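Side-chain contacts in branched-chain-amino-acid aminotransferase (PDB 6NST), which probably uses pyridoxal 5'-phosphate to interconvert leucine, isoleucine and valine with their 2-oxo acids, 2-oxoglutarate and glutamate being the partner pair: residues 199-204 with 224-229; 259-264 with 279-284. The protein carries 1 engineered substitution. All coordinates share one frame; numbering follows the deposited sequence.

Interaction 1 of 2, residues 199-204 with 224-229; sequences NIFIIK and TILTLA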
loop_
_atom_site.group_PDB
_atom_site.type_symbol
_atom_site.label_atom_id
_atom_site.label_comp_id
_atom_site.label_asym_id
_atom_site.label_seq_id
_atom_site.Cartn_x
_atom_site.Cartn_y
_atom_site.Cartn_z
ATOM N N ASN A 199 -21.802 -9.052 -6.779
ATOM C CA ASN A 199 -21.008 -9.790 -5.809
ATOM C C ASN A 199 -20.682 -11.173 -6.359
ATOM O O ASN A 199 -21.459 -11.758 -7.119
ATOM C CB ASN A 199 -21.747 -9.911 -4.475
ATOM C CG ASN A 199 -21.796 -8.598 -3.713
ATOM O OD1 ASN A 199 -22.757 -7.835 -3.823
ATOM N ND2 ASN A 199 -20.756 -8.330 -2.933
ATOM N N ILE A 200 -19.519 -11.693 -5.978
ATOM C CA ILE A 200 -19.003 -12.937 -6.535
ATOM C C ILE A 200 -18.973 -14.003 -5.449
ATOM O O ILE A 200 -18.710 -13.711 -4.275
ATOM C CB ILE A 200 -17.609 -12.736 -7.170
ATOM C CG1 ILE A 200 -17.185 -13.984 -7.950
ATOM C CG2 ILE A 200 -16.573 -12.368 -6.119
ATOM C CD1 ILE A 200 -16.006 -13.756 -8.880
ATOM N N PHE A 201 -19.271 -15.238 -5.842
ATOM C CA PHE A 201 -19.229 -16.396 -4.963
ATOM C C PHE A 201 -18.446 -17.504 -5.649
ATOM O O PHE A 201 -18.439 -17.605 -6.876
ATOM C CB PHE A 201 -20.636 -16.915 -4.624
ATOM C CG PHE A 201 -21.432 -16.008 -3.725
ATOM C CD1 PHE A 201 -21.996 -14.839 -4.211
ATOM C CD2 PHE A 201 -21.647 -16.346 -2.397
ATOM C CE1 PHE A 201 -22.739 -14.015 -3.384
ATOM C CE2 PHE A 201 -22.386 -15.527 -1.566
ATOM C CZ PHE A 201 -22.934 -14.360 -2.061
ATOM N N ILE A 202 -17.782 -18.332 -4.848
ATOM C CA ILE A 202 -17.128 -19.533 -5.351
ATOM C C ILE A 202 -17.488 -20.696 -4.440
ATOM O O ILE A 202 -17.779 -20.515 -3.253
ATOM C CB ILE A 202 -15.591 -19.379 -5.463
ATOM C CG1 ILE A 202 -14.951 -19.212 -4.087
ATOM C CG2 ILE A 202 -15.227 -18.202 -6.361
ATOM C CD1 ILE A 202 -13.437 -19.139 -4.136
ATOM N N ILE A 203 -17.488 -21.896 -5.011
ATOM C CA ILE A 203 -17.781 -23.128 -4.288
ATOM C C ILE A 203 -16.586 -24.058 -4.435
ATOM O O ILE A 203 -16.068 -24.241 -5.542
ATOM C CB ILE A 203 -19.070 -23.804 -4.798
ATOM C CG1 ILE A 203 -20.313 -23.060 -4.304
ATOM C CG2 ILE A 203 -19.129 -25.259 -4.352
ATOM C CD1 ILE A 203 -20.703 -21.870 -5.144
ATOM N N LYS A 204 -16.145 -24.634 -3.319
ATOM C CA LYS A 204 -15.042 -25.591 -3.318
ATOM C C LYS A 204 -15.394 -26.701 -2.339
ATOM O O LYS A 204 -15.508 -26.455 -1.134
ATOM C CB LYS A 204 -13.722 -24.917 -2.939
ATOM C CG LYS A 204 -12.498 -25.818 -3.057
ATOM C CD LYS A 204 -12.370 -26.394 -4.457
ATOM C CE LYS A 204 -11.091 -27.207 -4.610
ATOM N NZ LYS A 204 -9.870 -26.360 -4.477
ATOM N N THR A 224 -29.379 -11.955 0.311
ATOM C CA THR A 224 -30.421 -12.961 0.139
ATOM C C THR A 224 -29.821 -14.345 -0.069
ATOM O O THR A 224 -30.369 -15.343 0.415
ATOM C CB THR A 224 -31.328 -12.597 -1.038
ATOM O OG1 THR A 224 -30.570 -12.622 -2.253
ATOM C CG2 THR A 224 -31.919 -11.217 -0.850
ATOM N N ILE A 225 -28.698 -14.426 -0.785
ATOM C CA ILE A 225 -28.069 -15.722 -1.021
ATOM C C ILE A 225 -27.525 -16.294 0.284
ATOM O O ILE A 225 -27.620 -17.503 0.529
ATOM C CB ILE A 225 -26.978 -15.604 -2.104
ATOM C CG1 ILE A 225 -27.536 -15.995 -3.475
ATOM C CG2 ILE A 225 -25.784 -16.487 -1.777
ATOM C CD1 ILE A 225 -28.671 -15.129 -3.965
ATOM N N LEU A 226 -26.967 -15.441 1.150
ATOM C CA LEU A 226 -26.532 -15.910 2.464
ATOM C C LEU A 226 -27.702 -16.489 3.248
ATOM O O LEU A 226 -27.555 -17.497 3.948
ATOM C CB LEU A 226 -25.880 -14.774 3.259
ATOM C CG LEU A 226 -24.771 -13.905 2.652
ATOM C CD1 LEU A 226 -24.028 -13.148 3.747
ATOM C CD2 LEU A 226 -23.805 -14.710 1.802
ATOM N N THR A 227 -28.876 -15.863 3.137
ATOM C CA THR A 227 -30.076 -16.395 3.775
ATOM C C THR A 227 -30.506 -17.704 3.125
ATOM O O THR A 227 -30.797 -18.687 3.816
ATOM C CB THR A 227 -31.206 -15.367 3.700
ATOM O OG1 THR A 227 -30.804 -14.160 4.360
ATOM C CG2 THR A 227 -32.468 -15.910 4.354
ATOM N N LEU A 228 -30.551 -17.735 1.789
ATOM C CA LEU A 228 -30.989 -18.937 1.088
ATOM C C LEU A 228 -29.996 -20.080 1.267
ATOM O O LEU A 228 -30.401 -21.239 1.413
ATOM C CB LEU A 228 -31.196 -18.636 -0.396
ATOM C CG LEU A 228 -32.360 -17.714 -0.769
ATOM C CD1 LEU A 228 -32.386 -17.472 -2.269
ATOM C CD2 LEU A 228 -33.687 -18.290 -0.295
ATOM N N ALA A 229 -28.694 -19.779 1.253
ATOM C CA ALA A 229 -27.700 -20.828 1.458
ATOM C C ALA A 229 -27.847 -21.457 2.836
ATOM O O ALA A 229 -27.724 -22.679 2.986
ATOM C CB ALA A 229 -26.290 -20.269 1.269
#

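Interaction 2 of 2, residues 259-264 with 279-284; sequences AEVTPI and PVTEKL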
loop_
_atom_site.group_PDB
_atom_site.type_symbol
_atom_site.label_atom_id
_atom_site.label_comp_id
_atom_site.label_asym_id
_atom_site.label_seq_id
_atom_site.Cartn_x
_atom_site.Cartn_y
_atom_site.Cartn_z
ATOM N N ALA A 259 -28.388 -8.934 -12.305
ATOM C CA ALA A 259 -27.780 -10.196 -12.707
ATOM C C ALA A 259 -28.395 -11.409 -12.022
ATOM O O ALA A 259 -28.132 -12.537 -12.455
ATOM C CB ALA A 259 -26.273 -10.170 -12.427
ATOM N N GLU A 260 -29.202 -11.207 -10.977
ATOM C CA GLU A 260 -29.797 -12.299 -10.211
ATOM C C GLU A 260 -28.718 -13.272 -9.750
ATOM O O GLU A 260 -27.920 -12.940 -8.870
ATOM C CB GLU A 260 -30.873 -13.004 -11.038
ATOM C CG GLU A 260 -31.792 -12.023 -11.756
ATOM C CD GLU A 260 -32.986 -12.686 -12.404
ATOM O OE1 GLU A 260 -33.885 -13.142 -11.668
ATOM O OE2 GLU A 260 -33.023 -12.756 -13.651
ATOM N N VAL A 261 -28.681 -14.469 -10.328
ATOM C CA VAL A 261 -27.616 -15.440 -10.083
ATOM C C VAL A 261 -27.079 -15.842 -11.451
ATOM O O VAL A 261 -27.732 -16.593 -12.186
ATOM C CB VAL A 261 -28.095 -16.663 -9.295
ATOM C CG1 VAL A 261 -26.945 -17.633 -9.079
ATOM C CG2 VAL A 261 -28.695 -16.238 -7.963
ATOM N N THR A 262 -25.897 -15.344 -11.802
ATOM C CA THR A 262 -25.297 -15.626 -13.101
ATOM C C THR A 262 -24.095 -16.541 -12.923
ATOM O O THR A 262 -23.104 -16.135 -12.294
ATOM C CB THR A 262 -24.882 -14.328 -13.795
ATOM O OG1 THR A 262 -26.044 -13.529 -14.050
ATOM C CG2 THR A 262 -24.177 -14.627 -15.109
ATOM N N PRO A 263 -24.128 -17.767 -13.438
ATOM C CA PRO A 263 -22.979 -18.664 -13.278
ATOM C C PRO A 263 -21.761 -18.160 -14.035
ATOM O O PRO A 263 -21.865 -17.424 -15.020
ATOM C CB PRO A 263 -23.478 -19.993 -13.859
ATOM C CG PRO A 263 -24.975 -19.884 -13.851
ATOM C CD PRO A 263 -25.271 -18.438 -14.078
ATOM N N ILE A 264 -20.590 -18.573 -13.558
ATOM C CA ILE A 264 -19.308 -18.209 -14.149
ATOM C C ILE A 264 -18.616 -19.494 -14.571
ATOM O O ILE A 264 -18.277 -20.328 -13.724
ATOM C CB ILE A 264 -18.426 -17.421 -13.170
ATOM C CG1 ILE A 264 -19.109 -16.121 -12.743
ATOM C CG2 ILE A 264 -17.067 -17.145 -13.789
ATOM C CD1 ILE A 264 -18.434 -15.442 -11.567
ATOM N N PRO A 279 -23.758 -27.764 -9.514
ATOM C CA PRO A 279 -24.965 -28.168 -8.778
ATOM C C PRO A 279 -25.390 -27.153 -7.730
ATOM O O PRO A 279 -26.580 -26.841 -7.612
ATOM C CB PRO A 279 -24.555 -29.499 -8.128
ATOM C CG PRO A 279 -23.322 -29.942 -8.862
ATOM C CD PRO A 279 -22.635 -28.691 -9.296
ATOM N N VAL A 280 -24.430 -26.643 -6.956
ATOM C CA VAL A 280 -24.759 -25.686 -5.904
ATOM C C VAL A 280 -25.279 -24.386 -6.504
ATOM O O VAL A 280 -26.258 -23.811 -6.011
ATOM C CB VAL A 280 -23.537 -25.452 -4.995
ATOM C CG1 VAL A 280 -23.828 -24.363 -3.971
ATOM C CG2 VAL A 280 -23.145 -26.749 -4.298
ATOM N N THR A 281 -24.649 -23.910 -7.581
ATOM C CA THR A 281 -25.147 -22.718 -8.261
ATOM C C THR A 281 -26.576 -22.919 -8.748
ATOM O O THR A 281 -27.411 -22.014 -8.631
ATOM C CB THR A 281 -24.241 -22.354 -9.438
ATOM O OG1 THR A 281 -22.886 -22.227 -8.990
ATOM C CG2 THR A 281 -24.688 -21.035 -10.063
ATOM N N GLU A 282 -26.877 -24.102 -9.291
ATOM C CA GLU A 282 -28.209 -24.349 -9.836
ATOM C C GLU A 282 -29.270 -24.316 -8.742
ATOM O O GLU A 282 -30.357 -23.762 -8.943
ATOM C CB GLU A 282 -28.237 -25.686 -10.576
ATOM C CG GLU A 282 -29.594 -26.034 -11.178
ATOM C CD GLU A 282 -29.578 -27.332 -11.963
ATOM O OE1 GLU A 282 -28.499 -27.954 -12.081
ATOM O OE2 GLU A 282 -30.649 -27.733 -12.465
ATOM N N LYS A 283 -28.972 -24.898 -7.577
ATOM C CA LYS A 283 -29.944 -24.903 -6.488
ATOM C C LYS A 283 -30.161 -23.502 -5.930
ATOM O O LYS A 283 -31.296 -23.123 -5.614
ATOM C CB LYS A 283 -29.496 -25.866 -5.388
ATOM C CG LYS A 283 -29.673 -27.334 -5.753
ATOM C CD LYS A 283 -29.242 -28.261 -4.626
ATOM C CE LYS A 283 -27.730 -28.310 -4.491
ATOM N NZ LYS A 283 -27.296 -29.285 -3.450
ATOM N N LEU A 284 -29.090 -22.714 -5.805
ATOM C CA LEU A 284 -29.239 -21.352 -5.300
ATOM C C LEU A 284 -29.901 -20.451 -6.334
ATOM O O LEU A 284 -30.704 -19.577 -5.984
ATOM C CB LEU A 284 -27.878 -20.792 -4.884
ATOM C CG LEU A 284 -27.191 -21.518 -3.724
ATOM C CD1 LEU A 284 -25.856 -20.870 -3.391
ATOM C CD2 LEU A 284 -28.094 -21.552 -2.499
#

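Interaction 1 of 2, residues 199-204 with 224-229
Phe201 alone carries this strand's contact with the helix, resting its ring against Ile225 and Leu226; the contact is a compact example of how one aromatic can join a helix to a sheet. At the start of the strand, Asn199 turns its ND2 to Leu217 O, in the connection that leads to the helix. Two residues on, CG of Phe201 stands beside its backbone N and anti to the carbonyl carbon (chi1 -70°), and the ring reaches the helix with its CE2-CZ side. The CG2 methyl of Ile225 comes in obliquely, 3.5 Å from Phe201 CE2 and 3.6 Å from Phe201 CZ, straddling that bond. Leu226 meets the same part of the ring differently: its CD2 lies at the edge, near the ring plane, 3.7 Å from Phe201 CE2. Two methyls from consecutive helix residues thus hold one ring side, and their grip is purely apolar. The ring of Phe253, on the neighbouring strand 251-256, meets that of Phe201 almost parallel to it. Two residues further along, Ile203 continues the apolar surface onto Val280. With helix 220-231 linking the parallel, adjacent strands 207-210 and 235-238, this contact packs the helix of a beta-alpha-beta crossover onto the mixed sheet of a class-IV aminotransferase.

Interaction 2 of 2, residues 259-264 with 279-284
Pro263 offers its puckered ring to Thr281 along the CB-CG bond: the methyl CG2 of Thr281 lies 4.0 Å from Pro263 CG and 4.1 Å from Pro263 CB. The one flat group whose plane matters is the carbonyl of Ala259, and it serves the bend in the chain. Thr262 OG1 donates to Ala259 O over 2.8 Å, within the carbonyl plane and on a lone pair, with a C=O...donor angle of 133°, so the hydroxyl ties together the two ends of the corner that the chain turns at Val261. From that corner Val261 points at the helix. Its CG1 stands 4.2 Å from CG2 of Thr281, the two side chains lying alongside each other and pointing opposite ways, while the nearest helix atom to the other branch is a main-chain oxygen, with Val261 CG2 4.4 Å from Leu284 O. One threonine methyl therefore touches both Val261 and Pro263. The rotamer of Thr281 (chi1 -54°) sets CG2 anti to the backbone N and keeps OG1 beside that N, the hydroxyl having its own hydrogen-bond partner in the protein. This is a helix laid on a beta-sheet, just after the chain turns its corner at Val261: Val261 pairs off near Leu284 and Pro263 near Thr281, so the two segments run in opposite directions. Polar bonds flank the apolar patch. The carboxylate of Glu251, on strand 251-256, accepts from the backbone N of both Val280 and Thr281, and the start of the helix would probably favour its negative charge. Further along the helix, Gln285 NE2 bonds Val261 O, while Val261 and Thr281 both rest on Phe253.

Overall arrangement
Interaction 1 closes along the chain before interaction 2 opens, yet their centres lie about 9 Å apart. Both belong to the mixed sheet, where strand 251-256 runs antiparallel to both 199-204 and 262-267 and so stands between them. Helices 220-231 and 279-292 are neighbours over this sheet, with Ala229 CA 4.0 Å from Leu284 CD2, and Tyr288 of the second helix touches Ile225 as well as Val261. Ile225 CD1 also packs 4.1 Å from Val261 CG2, joining the two contacts directly. The two contacts therefore touch as parts of the same packing between the two helices and the mixed sheet, away from the lysine expected to carry the cofactor.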